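Local coordinates for periplasmic binding protein/LacI transcriptional regulator (Brachyspira murdochii, PDB 4KQC), which probably binds a carbohydrate between its two lobes, as in the solute-binding proteins of bacterial sugar ABC transporters, at residues D24-A29 and V35-V40; G91-I96 and Y274-Q279. All coordinates share one frame; numbering follows the deposited sequence. Where two conformers were deposited one is given.

Interaction 1 (D24-A29 and V35-V40); sequences DGAEAA and VKISFV
Glu27 reaches from its helix across the side chain of Ile37, and the two side chains meet at a slant. CB of Ile37 points at the helix. Beyond it, CG1 lies 3.5 Å from OE1 of Glu27, and the terminal CD1 sits 3.6 Å from CD of Glu27 and also meets CB of Ala26 at 3.8 Å. CG1 stands between the backbone N and the carbonyl carbon (chi1 66°), which aims the branch at the helix. The glutamate chain is bent at chi2 (-67°), bringing its carboxylate over the isoleucine. Two waters complete the grip: one accepts from Ile37 N and lies within hydrogen-bonding distance of OE1 of Glu27, and the other bridges OE2 of Glu27 and Ile37 O. With an alanine for Glu27, both waters would probably lose their carboxylate mate and the flank of Ile37 lie uncovered. Deeper in, Ala26 CB comes obliquely to the Phe39 ring, 3.9 Å from CE2. Val281 of helix 273-288 lies against Ala26 as well. Helix and edge strand run nearly antiparallel, at 163° with axes 8.8 Å apart, as expected for the second half of a beta-alpha-beta crossover, here strand 6-10, helix 18-33 and strand 36-40.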
ATOM      1  N   ASP A  24      -7.274   5.770  15.371  1.00 11.88           N
ATOM      2  CA  ASP A  24      -8.620   6.306  15.631  1.00 13.71           C
ATOM      3  C   ASP A  24      -9.701   5.227  15.429  1.00 12.36           C
ATOM      4  O   ASP A  24     -10.654   5.143  16.250  1.00 12.43           O
ATOM      5  CB  ASP A  24      -8.955   7.460  14.702  1.00 15.29           C
ATOM      6  CG  ASP A  24      -8.115   8.723  14.971  1.00 19.17           C
ATOM      7  OD1 ASP A  24      -7.636   8.914  16.119  1.00 20.63           O
ATOM      8  OD2 ASP A  24      -7.987   9.514  14.001  1.00 22.98           O
ATOM      9  N   GLY A  25      -9.568   4.451  14.355  1.00 12.18           N
ATOM     10  CA  GLY A  25     -10.499   3.399  14.024  1.00 11.61           C
ATOM     11  C   GLY A  25     -10.506   2.304  15.078  1.00 11.99           C
ATOM     12  O   GLY A  25     -11.543   1.853  15.590  1.00 12.00           O
ATOM     13  N   ALA A  26      -9.294   1.919  15.474  1.00 11.68           N
ATOM     14  CA  ALA A  26      -9.114   0.928  16.520  1.00 11.21           C
ATOM     15  C   ALA A  26      -9.705   1.341  17.855  1.00 11.31           C
ATOM     16  O   ALA A  26     -10.378   0.556  18.501  1.00 11.80           O
ATOM     17  CB  ALA A  26      -7.613   0.623  16.702  1.00 11.75           C
ATOM     18  N   GLU A  27      -9.429   2.566  18.292  1.00 11.40           N
ATOM     19  CA  GLU A  27      -9.970   3.074  19.560  1.00 12.33           C
ATOM     20  C   GLU A  27     -11.497   3.145  19.505  1.00 11.81           C
ATOM     21  O   GLU A  27     -12.152   2.811  20.472  1.00 12.36           O
ATOM     22  CB  GLU A  27      -9.352   4.411  19.897  1.00 14.63           C
ATOM     23  CG  GLU A  27      -7.829   4.339  20.201  1.00 15.54           C
ATOM     24  CD  GLU A  27      -7.398   3.604  21.464  1.00 19.13           C
ATOM     25  OE1 GLU A  27      -8.261   3.159  22.243  1.00 20.36           O
ATOM     26  OE2 GLU A  27      -6.155   3.497  21.718  1.00 21.90           O
ATOM     27  N   ALA A  28     -12.044   3.509  18.350  1.00 12.27           N
ATOM     28  CA  ALA A  28     -13.485   3.523  18.210  1.00 12.36           C
ATOM     29  C   ALA A  28     -14.126   2.170  18.409  1.00 12.82           C
ATOM     30  O   ALA A  28     -15.106   2.061  19.160  1.00 13.34           O
ATOM     31  CB  ALA A  28     -13.951   4.141  16.904  1.00 12.22           C
ATOM     32  N   ALA A  29     -13.608   1.152  17.723  1.00 13.21           N
ATOM     33  CA  ALA A  29     -14.101  -0.204  17.863  1.00 13.11           C
ATOM     34  C   ALA A  29     -13.867  -0.650  19.271  1.00 12.72           C
ATOM     35  O   ALA A  29     -14.702  -1.394  19.821  1.00 12.76           O
ATOM     36  CB  ALA A  29     -13.402  -1.160  16.897  1.00 13.31           C
ATOM     37  N   VAL A  35     -13.838  -2.769  25.374  1.00 14.70           N
ATOM     38  CA  VAL A  35     -12.528  -3.381  25.579  1.00 15.19           C
ATOM     39  C   VAL A  35     -11.462  -2.291  25.576  1.00 15.29           C
ATOM     40  O   VAL A  35     -11.549  -1.331  24.822  1.00 14.59           O
ATOM     41  CB  VAL A  35     -12.304  -4.507  24.553  1.00 16.47           C
ATOM     42  CG1 VAL A  35     -12.346  -4.017  23.117  1.00 16.12           C
ATOM     43  CG2 VAL A  35     -10.940  -5.166  24.796  1.00 17.22           C
ATOM     44  N   LYS A  36     -10.463  -2.437  26.450  1.00 14.54           N
ATOM     45  CA  LYS A  36      -9.290  -1.611  26.446  1.00 15.30           C
ATOM     46  C   LYS A  36      -8.280  -2.191  25.463  1.00 13.24           C
ATOM     47  O   LYS A  36      -8.128  -3.420  25.369  1.00 13.27           O
ATOM     48  CB  LYS A  36      -8.632  -1.570  27.843  1.00 17.92           C
ATOM     49  CG  LYS A  36      -9.533  -0.937  28.896  1.00 23.52           C
ATOM     50  CD  LYS A  36      -9.334   0.567  28.982  1.00 29.18           C
ATOM     51  CE  LYS A  36     -10.558   1.231  29.581  1.00 32.92           C
ATOM     52  NZ  LYS A  36     -10.255   2.577  30.112  1.00 37.40           N
ATOM     53  N   ILE A  37      -7.633  -1.321  24.692  1.00 13.33           N
ATOM     54  CA  ILE A  37      -6.551  -1.740  23.832  1.00 12.99           C
ATOM     55  C   ILE A  37      -5.243  -1.027  24.152  1.00 12.86           C
ATOM     56  O   ILE A  37      -5.230   0.090  24.688  1.00 14.17           O
ATOM     57  CB  ILE A  37      -6.862  -1.533  22.325  1.00 12.55           C
ATOM     58  CG1 ILE A  37      -6.998  -0.050  21.949  1.00 12.30           C
ATOM     59  CG2 ILE A  37      -8.045  -2.407  21.906  1.00 12.77           C
ATOM     60  CD1 ILE A  37      -7.114   0.188  20.445  1.00 12.75           C
ATOM     61  N   SER A  38      -4.145  -1.697  23.855  1.00 14.03           N
ATOM     62  CA  SER A  38      -2.860  -1.095  23.673  1.00 14.30           C
ATOM     63  C   SER A  38      -2.693  -0.796  22.186  1.00 15.47           C
ATOM     64  O   SER A  38      -3.327  -1.446  21.337  1.00 18.46           O
ATOM     65  CB  SER A  38      -1.761  -2.044  24.224  1.00 16.21           C
ATOM     66  OG  SER A  38      -1.595  -3.161  23.327  1.00 18.14           O
ATOM     67  N   PHE A  39      -1.983   0.244  21.809  1.00 13.61           N
ATOM     68  CA  PHE A  39      -1.745   0.484  20.380  1.00 13.55           C
ATOM     69  C   PHE A  39      -0.288   0.874  20.265  1.00 14.72           C
ATOM     70  O   PHE A  39       0.051   2.003  20.538  1.00 16.41           O
ATOM     71  CB  PHE A  39      -2.679   1.560  19.797  1.00 13.80           C
ATOM     72  CG  PHE A  39      -2.692   1.590  18.268  1.00 12.90           C
ATOM     73  CD1 PHE A  39      -1.725   2.290  17.542  1.00 12.99           C
ATOM     74  CD2 PHE A  39      -3.705   0.955  17.579  1.00 12.75           C
ATOM     75  CE1 PHE A  39      -1.772   2.327  16.156  1.00 14.25           C
ATOM     76  CE2 PHE A  39      -3.734   0.922  16.184  1.00 12.62           C
ATOM     77  CZ  PHE A  39      -2.767   1.633  15.461  1.00 12.35           C
ATOM     78  N   VAL A  40       0.569  -0.099  19.994  1.00 12.68           N
ATOM     79  CA  VAL A  40       1.988   0.054  20.199  1.00 13.99           C
ATOM     80  C   VAL A  40       2.757  -0.270  18.931  1.00 13.62           C
ATOM     81  O   VAL A  40       2.538  -1.329  18.303  1.00 16.15           O
ATOM     82  CB  VAL A  40       2.556  -0.841  21.356  1.00 13.97           C
ATOM     83  CG1 VAL A  40       1.930  -0.414  22.643  1.00 15.37           C
ATOM     84  CG2 VAL A  40       2.378  -2.347  21.140  1.00 14.14           C
TER
HETATM   85  O   HOH W   1      -8.376   1.586  24.788  1.00 18.77           O
HETATM   86  O   HOH W   2      -5.263   2.716  23.886  1.00 24.74           O

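Interaction 2 (G91-I96 and Y274-Q279); sequences GFDSGI and YSIGFQ
The Phe92 ring receives Ile276 at its edge, near the ring plane, with CG2 of Ile276 3.9 Å from CD2 of Phe92. The two side chains cross at about a right angle. Here the C-terminal end of a strand in the parallel sheet of one alpha/beta lobe of the periplasmic-binding-protein fold meets a helix that covers the sheet. Phe92 is the last residue of its strand, and a chi1 of 75° swings its ring in over the main chain, leaving the CD2 edge facing Ile276; Ala67 of the adjacent strand also touches it. Ile276 carries the helix side of the contact, its CG2 anti to the backbone N (CG1 at chi1 -70°). The same methyl packs against the backbone, 3.8 Å from N of Asp93, and thus spans the point where strand gives way to turn. CD1 of Ile276 runs on to 4.2 Å from OD1 of Asp93, a loose van der Waals contact. Beyond the strand the chain folds into a type II' beta turn, closed by Gly95 N bonding to Phe92 O at 2.8 Å. Asp93, at positive phi (55°), turns its carboxylate back on this turn, where OD2 accepts a weak 2.9 Å hydrogen bond from Ser94 N.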
ATOM      1  N   GLY A  91      -4.457 -10.633  11.905  1.00 10.57           N
ATOM      2  CA  GLY A  91      -3.603  -9.686  11.173  1.00 10.79           C
ATOM      3  C   GLY A  91      -4.392  -8.428  10.772  1.00 10.62           C
ATOM      4  O   GLY A  91      -5.643  -8.463  10.547  1.00 10.39           O
ATOM      5  N   PHE A  92      -3.685  -7.334  10.578  1.00 10.08           N
ATOM      6  CA  PHE A  92      -4.277  -6.181   9.972  1.00 10.56           C
ATOM      7  C   PHE A  92      -3.311  -5.411   9.118  1.00 10.77           C
ATOM      8  O   PHE A  92      -2.115  -5.533   9.272  1.00 10.93           O
ATOM      9  CB  PHE A  92      -5.063  -5.331  10.978  1.00 10.10           C
ATOM     10  CG  PHE A  92      -4.232  -4.511  11.907  1.00 10.55           C
ATOM     11  CD1 PHE A  92      -3.471  -5.125  12.843  1.00  9.97           C
ATOM     12  CD2 PHE A  92      -4.248  -3.128  11.871  1.00 10.83           C
ATOM     13  CE1 PHE A  92      -2.735  -4.404  13.743  1.00 10.86           C
ATOM     14  CE2 PHE A  92      -3.514  -2.381  12.765  1.00 11.35           C
ATOM     15  CZ  PHE A  92      -2.729  -3.027  13.717  1.00 10.48           C
ATOM     16  N   ASP A  93      -3.835  -4.612   8.179  1.00 10.99           N
ATOM     17  CA  ASP A  93      -2.945  -3.997   7.165  1.00 12.62           C
ATOM     18  C   ASP A  93      -2.147  -5.154   6.473  1.00 12.60           C
ATOM     19  O   ASP A  93      -2.739  -6.208   6.189  1.00 14.38           O
ATOM     20  CB  ASP A  93      -2.043  -2.925   7.825  1.00 12.85           C
ATOM     21  CG  ASP A  93      -1.352  -2.056   6.832  1.00 15.80           C
ATOM     22  OD1 ASP A  93      -2.065  -1.207   6.213  1.00 17.07           O
ATOM     23  OD2 ASP A  93      -0.151  -2.235   6.628  1.00 18.22           O
ATOM     24  N   SER A  94      -0.826  -5.056   6.297  1.00 13.77           N
ATOM     25  CA  SER A  94      -0.123  -6.157   5.675  1.00 14.97           C
ATOM     26  C   SER A  94      -0.082  -7.410   6.554  1.00 14.60           C
ATOM     27  O   SER A  94       0.325  -8.508   6.057  1.00 14.86           O
ATOM     28  CB  SER A  94       1.279  -5.716   5.256  1.00 14.90           C
ATOM     29  OG  SER A  94       1.903  -5.093   6.333  1.00 16.42           O
ATOM     30  N   GLY A  95      -0.430  -7.277   7.850  1.00 13.05           N
ATOM     31  CA  GLY A  95      -0.620  -8.441   8.706  1.00 13.48           C
ATOM     32  C   GLY A  95       0.658  -9.219   8.922  1.00 12.36           C
ATOM     33  O   GLY A  95       1.703  -8.633   9.164  1.00 12.79           O
ATOM     34  N   ILE A  96       0.553 -10.538   8.883  1.00 12.67           N
ATOM     35  CA  ILE A  96       1.663 -11.444   9.173  1.00 12.46           C
ATOM     36  C   ILE A  96       2.032 -12.079   7.827  1.00 13.34           C
ATOM     37  O   ILE A  96       1.131 -12.519   7.082  1.00 12.52           O
ATOM     38  CB  ILE A  96       1.226 -12.571  10.114  1.00 12.25           C
ATOM     39  CG1 ILE A  96       0.948 -12.089  11.519  1.00 13.20           C
ATOM     40  CG2 ILE A  96       2.304 -13.644  10.226  1.00 13.42           C
ATOM     41  CD1 ILE A  96      -0.404 -11.539  11.760  1.00 13.54           C
ATOM     42  N   TYR A 274      -8.976   4.154   8.692  1.00 11.99           N
ATOM     43  CA  TYR A 274      -9.886   4.049   9.802  1.00 11.70           C
ATOM     44  C   TYR A 274     -10.585   2.694   9.881  1.00 11.41           C
ATOM     45  O   TYR A 274     -10.701   2.076  10.941  1.00 12.01           O
ATOM     46  CB  TYR A 274     -10.912   5.152   9.735  1.00 12.89           C
ATOM     47  CG  TYR A 274     -11.812   5.215  10.919  1.00 13.17           C
ATOM     48  CD1 TYR A 274     -12.955   4.408  10.987  1.00 13.96           C
ATOM     49  CD2 TYR A 274     -11.601   6.163  11.919  1.00 13.56           C
ATOM     50  CE1 TYR A 274     -13.836   4.530  12.080  1.00 14.18           C
ATOM     51  CE2 TYR A 274     -12.480   6.300  12.987  1.00 14.43           C
ATOM     52  CZ  TYR A 274     -13.595   5.469  13.055  1.00 15.63           C
ATOM     53  OH  TYR A 274     -14.526   5.526  14.113  1.00 18.51           O
ATOM     54  N   SER A 275     -11.080   2.236   8.747  1.00 11.68           N
ATOM     55  CA  SER A 275     -11.714   0.936   8.663  0.60 11.82           C
ATOM     56  C   SER A 275     -10.788  -0.209   8.959  1.00 11.65           C
ATOM     57  O   SER A 275     -11.196  -1.184   9.574  1.00 11.40           O
ATOM     58  CB  SER A 275     -12.329   0.731   7.283  0.60 11.87           C
ATOM     59  OG  SER A 275     -13.166  -0.418   7.299  0.60 12.77           O
ATOM     60  N   ILE A 276      -9.537  -0.093   8.519  1.00 11.29           N
ATOM     61  CA  ILE A 276      -8.529  -1.105   8.845  1.00 10.75           C
ATOM     62  C   ILE A 276      -8.432  -1.225  10.342  1.00 10.60           C
ATOM     63  O   ILE A 276      -8.482  -2.310  10.890  1.00 10.80           O
ATOM     64  CB  ILE A 276      -7.210  -0.776   8.196  1.00 10.62           C
ATOM     65  CG1 ILE A 276      -7.316  -0.963   6.674  1.00 11.09           C
ATOM     66  CG2 ILE A 276      -6.099  -1.607   8.750  1.00 11.28           C
ATOM     67  CD1 ILE A 276      -6.178  -0.369   5.874  1.00 11.43           C
ATOM     68  N   GLY A 277      -8.309  -0.134  11.031  1.00 10.10           N
ATOM     69  CA  GLY A 277      -8.203  -0.215  12.487  1.00 10.15           C
ATOM     70  C   GLY A 277      -9.481  -0.654  13.163  1.00 10.61           C
ATOM     71  O   GLY A 277      -9.466  -1.463  14.080  1.00 11.48           O
ATOM     72  N   PHE A 278     -10.609  -0.154  12.712  1.00 10.81           N
ATOM     73  CA  PHE A 278     -11.879  -0.498  13.327  1.00 11.62           C
ATOM     74  C   PHE A 278     -12.141  -2.012  13.169  1.00 11.86           C
ATOM     75  O   PHE A 278     -12.542  -2.711  14.132  1.00 11.27           O
ATOM     76  CB  PHE A 278     -12.996   0.332  12.713  1.00 12.43           C
ATOM     77  CG  PHE A 278     -14.271   0.224  13.441  1.00 12.16           C
ATOM     78  CD1 PHE A 278     -15.117  -0.848  13.242  1.00 13.56           C
ATOM     79  CD2 PHE A 278     -14.647   1.220  14.301  1.00 13.44           C
ATOM     80  CE1 PHE A 278     -16.314  -0.950  13.908  1.00 14.35           C
ATOM     81  CE2 PHE A 278     -15.839   1.110  15.002  1.00 15.01           C
ATOM     82  CZ  PHE A 278     -16.656   0.008  14.811  1.00 14.91           C
ATOM     83  N   GLN A 279     -11.910  -2.498  11.957  1.00 12.09           N
ATOM     84  CA  GLN A 279     -12.181  -3.916  11.631  1.00 13.14           C
ATOM     85  C   GLN A 279     -11.192  -4.845  12.314  1.00 11.72           C
ATOM     86  O   GLN A 279     -11.577  -5.941  12.744  1.00 13.05           O
ATOM     87  CB  GLN A 279     -12.253  -4.162  10.151  1.00 15.04           C
ATOM     88  CG  GLN A 279     -13.476  -3.466   9.519  1.00 17.56           C
ATOM     89  CD  GLN A 279     -14.812  -3.956  10.073  1.00 21.19           C
ATOM     90  OE1 GLN A 279     -14.951  -5.120  10.422  1.00 24.39           O
ATOM     91  NE2 GLN A 279     -15.793  -3.055  10.182  1.00 25.00           N
TER

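In the fold
Both contacts pack helices against the same parallel sheet, interaction 1 at its edge strand 36-40 and interaction 2 at the inner strand 89-92. Their centres are 12 Å apart, and the helices involved, 18-33 and 273-288, lie against each other: CB of Ala28 is 3.2 Å from OH of Tyr274. Interaction 1 joins neighbours in sequence and is partly buried, with an apolar inner side grading into a carboxylate and waters. Interaction 2 is buried nearer the centre of the chain and bridges 178 residues, bringing a late helix back onto the first sheet. Neither has a direct hydrogen bond between its segments, but water bridges interaction 1, while interaction 2 sets methyl against ring and backbone.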